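Local coordinates for protein arginase (Trypanosoma brucei brucei, PDB 4RHJ) that is of unknown function but adopts the arginase-deacetylase fold, having evolved without the binuclear manganese cluster of true arginases, at residues A59-F64 with L303-L308; F252-D257 with D292-R297. All coordinates share one frame; numbering follows the deposited sequence.

Contact 1. Residues A59-F64 with L303-L308; sequences APLLDF and LTAIAL
With chi1 of F64 at -169°, CG stands trans to the backbone N and the ring reaches out to A305; CG of L61 is likewise anti to its backbone N (-162°), and CD1 reaches the same alanine. The phenyl ring lies across the small CB of A305, and that methyl sits over one ring face, displaced toward the rim. The CH-pi geometry is good: CB is 3.9 Å from the centroid of the F64 ring and 24° off its normal. The nearer rim does most of the touching, with CE2 of F64 3.6 Å from CB of A305 and 3.5 Å from the carbonyl carbon of the same residue. The CE2 side of the rim thus abuts helix backbone as well as a methyl. At the far end of the ring, CZ of F64 grazes CG1 of I306 at 4.3 Å, even though the CA–CB bond of I306 is directed away.

In the arginase fold, a parallel sheet with helices packed around it, these segments follow different strands. The turn into helix 62-66 comes after strand 46-50, whereas helix 303-316 follows strand 281-287. L61, the N-cap of the shorter helix, meets the first turns of the longer one. Its CD1 lies 3.8 Å from CA of A305 and 4.1 Å from CB of L308, so a single methyl spans the step between two residues on one helix face. Y289 packs against both L61 and L308. The side chain of L308 lies about 8 Å from that of D244, which binds manganese in another structure of this protein, although this chain carries no metal. On the helix, I306 also packs on P259 of the second subunit.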
loop_
_atom_site.group_PDB
_atom_site.type_symbol
_atom_site.label_atom_id
_atom_site.label_comp_id
_atom_site.label_asym_id
_atom_site.label_seq_id
_atom_site.Cartn_x
_atom_site.Cartn_y
_atom_site.Cartn_z
ATOM N N ALA A 59 -16.780 -7.657 -18.207
ATOM C CA ALA A 59 -15.390 -7.226 -18.214
ATOM C C ALA A 59 -15.298 -5.730 -18.458
ATOM O O ALA A 59 -15.376 -5.275 -19.594
ATOM C CB ALA A 59 -14.610 -7.971 -19.262
ATOM N N PRO A 60 -15.151 -4.955 -17.387
ATOM C CA PRO A 60 -14.962 -3.517 -17.578
ATOM C C PRO A 60 -13.531 -3.226 -18.001
ATOM O O PRO A 60 -13.265 -3.218 -19.190
ATOM C CB PRO A 60 -15.288 -2.926 -16.207
ATOM C CG PRO A 60 -15.065 -4.058 -15.234
ATOM C CD PRO A 60 -15.201 -5.354 -15.971
ATOM N N LEU A 61 -12.648 -3.035 -17.021
ATOM C CA LEU A 61 -11.196 -2.841 -17.182
ATOM C C LEU A 61 -10.658 -2.370 -18.537
ATOM O O LEU A 61 -9.957 -1.361 -18.608
ATOM C CB LEU A 61 -10.456 -4.117 -16.772
ATOM C CG LEU A 61 -8.969 -3.948 -16.466
ATOM C CD1 LEU A 61 -8.781 -3.182 -15.167
ATOM C CD2 LEU A 61 -8.273 -5.298 -16.404
ATOM N N LEU A 62 -10.984 -3.089 -19.605
ATOM C CA LEU A 62 -10.678 -2.631 -20.931
ATOM C C LEU A 62 -11.292 -1.260 -21.012
ATOM O O LEU A 62 -10.571 -0.271 -21.033
ATOM C CB LEU A 62 -11.231 -3.600 -21.997
ATOM C CG LEU A 62 -11.485 -3.103 -23.428
ATOM C CD1 LEU A 62 -10.556 -3.765 -24.428
ATOM C CD2 LEU A 62 -12.938 -3.309 -23.831
ATOM N N ASP A 63 -12.625 -1.205 -20.972
ATOM C CA ASP A 63 -13.386 0.041 -21.015
ATOM C C ASP A 63 -12.914 1.073 -19.973
ATOM O O ASP A 63 -12.987 2.271 -20.207
ATOM C CB ASP A 63 -14.879 -0.260 -20.817
ATOM C CG ASP A 63 -15.286 -1.631 -21.351
ATOM O OD1 ASP A 63 -15.438 -1.766 -22.580
ATOM O OD2 ASP A 63 -15.475 -2.563 -20.538
ATOM N N PHE A 64 -12.435 0.583 -18.826
ATOM C CA PHE A 64 -11.861 1.420 -17.782
ATOM C C PHE A 64 -10.501 1.989 -18.216
ATOM O O PHE A 64 -10.177 3.127 -17.912
ATOM C CB PHE A 64 -11.725 0.618 -16.490
ATOM C CG PHE A 64 -11.397 1.446 -15.289
ATOM C CD1 PHE A 64 -12.385 2.158 -14.631
ATOM C CD2 PHE A 64 -10.112 1.494 -14.798
ATOM C CE1 PHE A 64 -12.092 2.914 -13.509
ATOM C CE2 PHE A 64 -9.810 2.254 -13.668
ATOM C CZ PHE A 64 -10.807 2.965 -13.024
ATOM N N LEU A 303 -9.872 -0.467 -6.726
ATOM C CA LEU A 303 -8.436 -0.287 -6.542
ATOM C C LEU A 303 -7.599 -1.037 -7.590
ATOM O O LEU A 303 -6.581 -0.553 -8.058
ATOM C CB LEU A 303 -8.038 -0.746 -5.143
ATOM C CG LEU A 303 -7.830 0.407 -4.172
ATOM C CD1 LEU A 303 -9.033 1.354 -4.178
ATOM C CD2 LEU A 303 -7.546 -0.131 -2.792
ATOM N N THR A 304 -8.037 -2.236 -7.951
ATOM C CA THR A 304 -7.291 -3.056 -8.896
ATOM C C THR A 304 -7.430 -2.536 -10.306
ATOM O O THR A 304 -6.523 -2.682 -11.126
ATOM C CB THR A 304 -7.760 -4.487 -8.857
ATOM O OG1 THR A 304 -7.875 -4.888 -7.487
ATOM C CG2 THR A 304 -6.781 -5.405 -9.615
ATOM N N ALA A 305 -8.580 -1.936 -10.587
ATOM C CA ALA A 305 -8.806 -1.328 -11.895
ATOM C C ALA A 305 -7.848 -0.143 -12.083
ATOM O O ALA A 305 -7.212 0.001 -13.130
ATOM C CB ALA A 305 -10.226 -0.884 -12.034
ATOM N N ILE A 306 -7.757 0.686 -11.045
ATOM C CA ILE A 306 -6.860 1.833 -11.045
ATOM C C ILE A 306 -5.436 1.352 -11.305
ATOM O O ILE A 306 -4.771 1.804 -12.233
ATOM C CB ILE A 306 -6.951 2.625 -9.699
ATOM C CG1 ILE A 306 -8.293 3.352 -9.583
ATOM C CG2 ILE A 306 -5.831 3.637 -9.562
ATOM C CD1 ILE A 306 -8.609 3.867 -8.181
ATOM N N ALA A 307 -4.999 0.402 -10.496
ATOM C CA ALA A 307 -3.654 -0.149 -10.587
ATOM C C ALA A 307 -3.375 -0.746 -11.952
ATOM O O ALA A 307 -2.364 -0.464 -12.575
ATOM C CB ALA A 307 -3.461 -1.201 -9.513
ATOM N N LEU A 308 -4.285 -1.578 -12.427
ATOM C CA LEU A 308 -4.009 -2.305 -13.643
ATOM C C LEU A 308 -4.127 -1.430 -14.856
ATOM O O LEU A 308 -3.434 -1.657 -15.843
ATOM C CB LEU A 308 -4.928 -3.502 -13.758
ATOM C CG LEU A 308 -4.445 -4.654 -12.897
ATOM C CD1 LEU A 308 -5.302 -5.864 -13.178
ATOM C CD2 LEU A 308 -2.990 -4.959 -13.174
#

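Contact 2. Residues F252-D257 with D292-R297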
loop_
_atom_site.group_PDB
_atom_site.type_symbol
_atom_site.label_atom_id
_atom_site.label_comp_id
_atom_site.label_asym_id
_atom_site.label_seq_id
_atom_site.Cartn_x
_atom_site.Cartn_y
_atom_site.Cartn_z
ATOM N N PHE A 252 -2.526 -3.113 -3.179
ATOM C CA PHE A 252 -2.639 -2.392 -4.459
ATOM C C PHE A 252 -3.561 -3.092 -5.434
ATOM O O PHE A 252 -4.311 -2.431 -6.157
ATOM C CB PHE A 252 -1.258 -2.211 -5.101
ATOM C CG PHE A 252 -0.248 -1.624 -4.166
ATOM C CD1 PHE A 252 0.392 -2.424 -3.240
ATOM C CD2 PHE A 252 0.035 -0.283 -4.184
ATOM C CE1 PHE A 252 1.312 -1.909 -2.352
ATOM C CE2 PHE A 252 0.950 0.250 -3.309
ATOM C CZ PHE A 252 1.590 -0.564 -2.389
ATOM N N ALA A 253 -3.530 -4.424 -5.439
ATOM C CA ALA A 253 -4.360 -5.212 -6.353
ATOM C C ALA A 253 -5.155 -6.336 -5.656
ATOM O O ALA A 253 -4.921 -7.514 -5.898
ATOM C CB ALA A 253 -3.487 -5.799 -7.467
ATOM N N PRO A 254 -6.110 -5.966 -4.794
ATOM C CA PRO A 254 -6.886 -6.961 -4.048
ATOM C C PRO A 254 -7.705 -7.927 -4.911
ATOM O O PRO A 254 -8.067 -8.997 -4.424
ATOM C CB PRO A 254 -7.812 -6.094 -3.191
ATOM C CG PRO A 254 -7.795 -4.773 -3.809
ATOM C CD PRO A 254 -6.475 -4.600 -4.420
ATOM N N ALA A 255 -7.951 -7.580 -6.174
ATOM C CA ALA A 255 -8.953 -8.274 -6.986
ATOM C C ALA A 255 -8.463 -9.543 -7.666
ATOM O O ALA A 255 -8.608 -9.691 -8.879
ATOM C CB ALA A 255 -9.510 -7.339 -8.030
ATOM N N VAL A 256 -7.927 -10.465 -6.869
ATOM C CA VAL A 256 -7.418 -11.741 -7.369
ATOM C C VAL A 256 -7.884 -12.923 -6.502
ATOM O O VAL A 256 -8.107 -12.753 -5.314
ATOM C CB VAL A 256 -5.869 -11.728 -7.434
ATOM C CG1 VAL A 256 -5.382 -10.635 -8.374
ATOM C CG2 VAL A 256 -5.265 -11.533 -6.046
ATOM N N ASP A 257 -7.999 -14.110 -7.110
ATOM C CA ASP A 257 -8.486 -15.349 -6.469
ATOM C C ASP A 257 -8.093 -15.554 -4.989
ATOM O O ASP A 257 -8.873 -15.214 -4.078
ATOM C CB ASP A 257 -8.014 -16.565 -7.288
ATOM C CG ASP A 257 -8.840 -17.816 -7.016
ATOM O OD1 ASP A 257 -9.992 -17.667 -6.557
ATOM O OD2 ASP A 257 -8.351 -18.944 -7.279
ATOM N N ASP A 292 -15.425 -8.718 -8.917
ATOM C CA ASP A 292 -16.157 -9.159 -7.733
ATOM C C ASP A 292 -15.287 -9.233 -6.479
ATOM O O ASP A 292 -15.801 -9.230 -5.362
ATOM C CB ASP A 292 -16.828 -10.516 -8.008
ATOM C CG ASP A 292 -18.060 -10.389 -8.913
ATOM O OD1 ASP A 292 -18.532 -9.252 -9.108
ATOM O OD2 ASP A 292 -18.566 -11.412 -9.424
ATOM N N LEU A 293 -13.973 -9.272 -6.677
ATOM C CA LEU A 293 -13.010 -9.506 -5.598
ATOM C C LEU A 293 -12.274 -8.231 -5.194
ATOM O O LEU A 293 -11.411 -8.253 -4.330
ATOM C CB LEU A 293 -11.993 -10.574 -6.024
ATOM C CG LEU A 293 -12.488 -11.875 -6.673
ATOM C CD1 LEU A 293 -11.318 -12.722 -7.049
ATOM C CD2 LEU A 293 -13.437 -12.676 -5.756
ATOM N N ASP A 294 -12.645 -7.116 -5.813
ATOM C CA ASP A 294 -11.941 -5.854 -5.634
ATOM C C ASP A 294 -12.378 -5.081 -4.393
ATOM O O ASP A 294 -13.470 -5.277 -3.864
ATOM C CB ASP A 294 -12.125 -4.977 -6.878
ATOM C CG ASP A 294 -10.902 -4.118 -7.181
ATOM O OD1 ASP A 294 -9.985 -4.031 -6.341
ATOM O OD2 ASP A 294 -10.864 -3.517 -8.268
ATOM N N VAL A 295 -11.510 -4.193 -3.923
ATOM C CA VAL A 295 -11.893 -3.258 -2.869
ATOM C C VAL A 295 -12.310 -2.000 -3.607
ATOM O O VAL A 295 -11.656 -1.589 -4.576
ATOM C CB VAL A 295 -10.752 -2.972 -1.834
ATOM C CG1 VAL A 295 -11.047 -1.716 -1.019
ATOM C CG2 VAL A 295 -10.530 -4.158 -0.894
ATOM N N TYR A 296 -13.413 -1.406 -3.184
ATOM C CA TYR A 296 -13.963 -0.282 -3.928
ATOM C C TYR A 296 -13.991 1.004 -3.125
ATOM O O TYR A 296 -14.284 0.983 -1.942
ATOM C CB TYR A 296 -15.376 -0.608 -4.414
ATOM C CG TYR A 296 -15.419 -1.593 -5.550
ATOM C CD1 TYR A 296 -15.523 -1.162 -6.856
ATOM C CD2 TYR A 296 -15.315 -2.956 -5.315
ATOM C CE1 TYR A 296 -15.544 -2.045 -7.892
ATOM C CE2 TYR A 296 -15.353 -3.853 -6.350
ATOM C CZ TYR A 296 -15.456 -3.395 -7.633
ATOM O OH TYR A 296 -15.471 -4.288 -8.671
ATOM N N ARG A 297 -13.708 2.126 -3.792
ATOM C CA ARG A 297 -13.888 3.445 -3.205
ATOM C C ARG A 297 -15.378 3.640 -2.886
ATOM O O ARG A 297 -16.191 2.748 -3.126
ATOM C CB ARG A 297 -13.391 4.560 -4.147
ATOM C CG ARG A 297 -12.055 4.329 -4.846
ATOM C CD ARG A 297 -11.400 5.655 -5.310
ATOM N NE ARG A 297 -12.249 6.482 -6.179
ATOM C CZ ARG A 297 -11.842 7.578 -6.813
ATOM N NH1 ARG A 297 -10.594 8.008 -6.690
ATOM N NH2 ARG A 297 -12.682 8.255 -7.589
#
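L293, P254 and A255 supply most of the apolar touching between two loops of the arginase fold, which follow strands 239-244 and 281-287. CD1 of L293, whose CG is trans to its carbonyl carbon (chi1 -47°), lies 3.5 Å from C of V256 and 3.6 Å from N of D257. The proline ring fits beside V295, CG of P254 lying 4.0 Å from CB of V295. Between these two, the methyl of A255 sits over the face of the D294 carboxylate, its CB 3.6 Å from CG of D294.

Polar groups bond within each loop or beyond both. OD1 of D294 is bonded to T304 OG1 and receives a weak bond from N of V295; T304 OG1 also bonds to N of A255, centre of an inverse gamma turn. O of P254 and O of L293, two acceptors, stand 3.4 Å apart. The V256 side chain is about 5 Å from that of metal-free D244.

The loops thus join directly by van der Waals contact alone; their polar coupling runs in part through T304, N290 and the third subunit, whose R297 NH1 bonds V256 O and, weakly, P254 O.

In the fold
Both contacts are largely buried, but contact 1 lies deeper, its centre about 13 Å from the centre of the chain against about 19 Å for contact 2. Contact 1 sets a helix start against another helix through hydrocarbon and an aromatic face, while contact 2 fits together two loops, with carboxylate and carbonyl groups among the apolar ones. The 292-297 loop leads into helix 303-316, the helix contact 1 uses; V295 and L303 share a backbone hydrogen bond, and T304 reaches from the 303-308 segment into the loops. The second subunit touches both contacts, and contact 2 also faces the third, so its setting is that of the trimer interface.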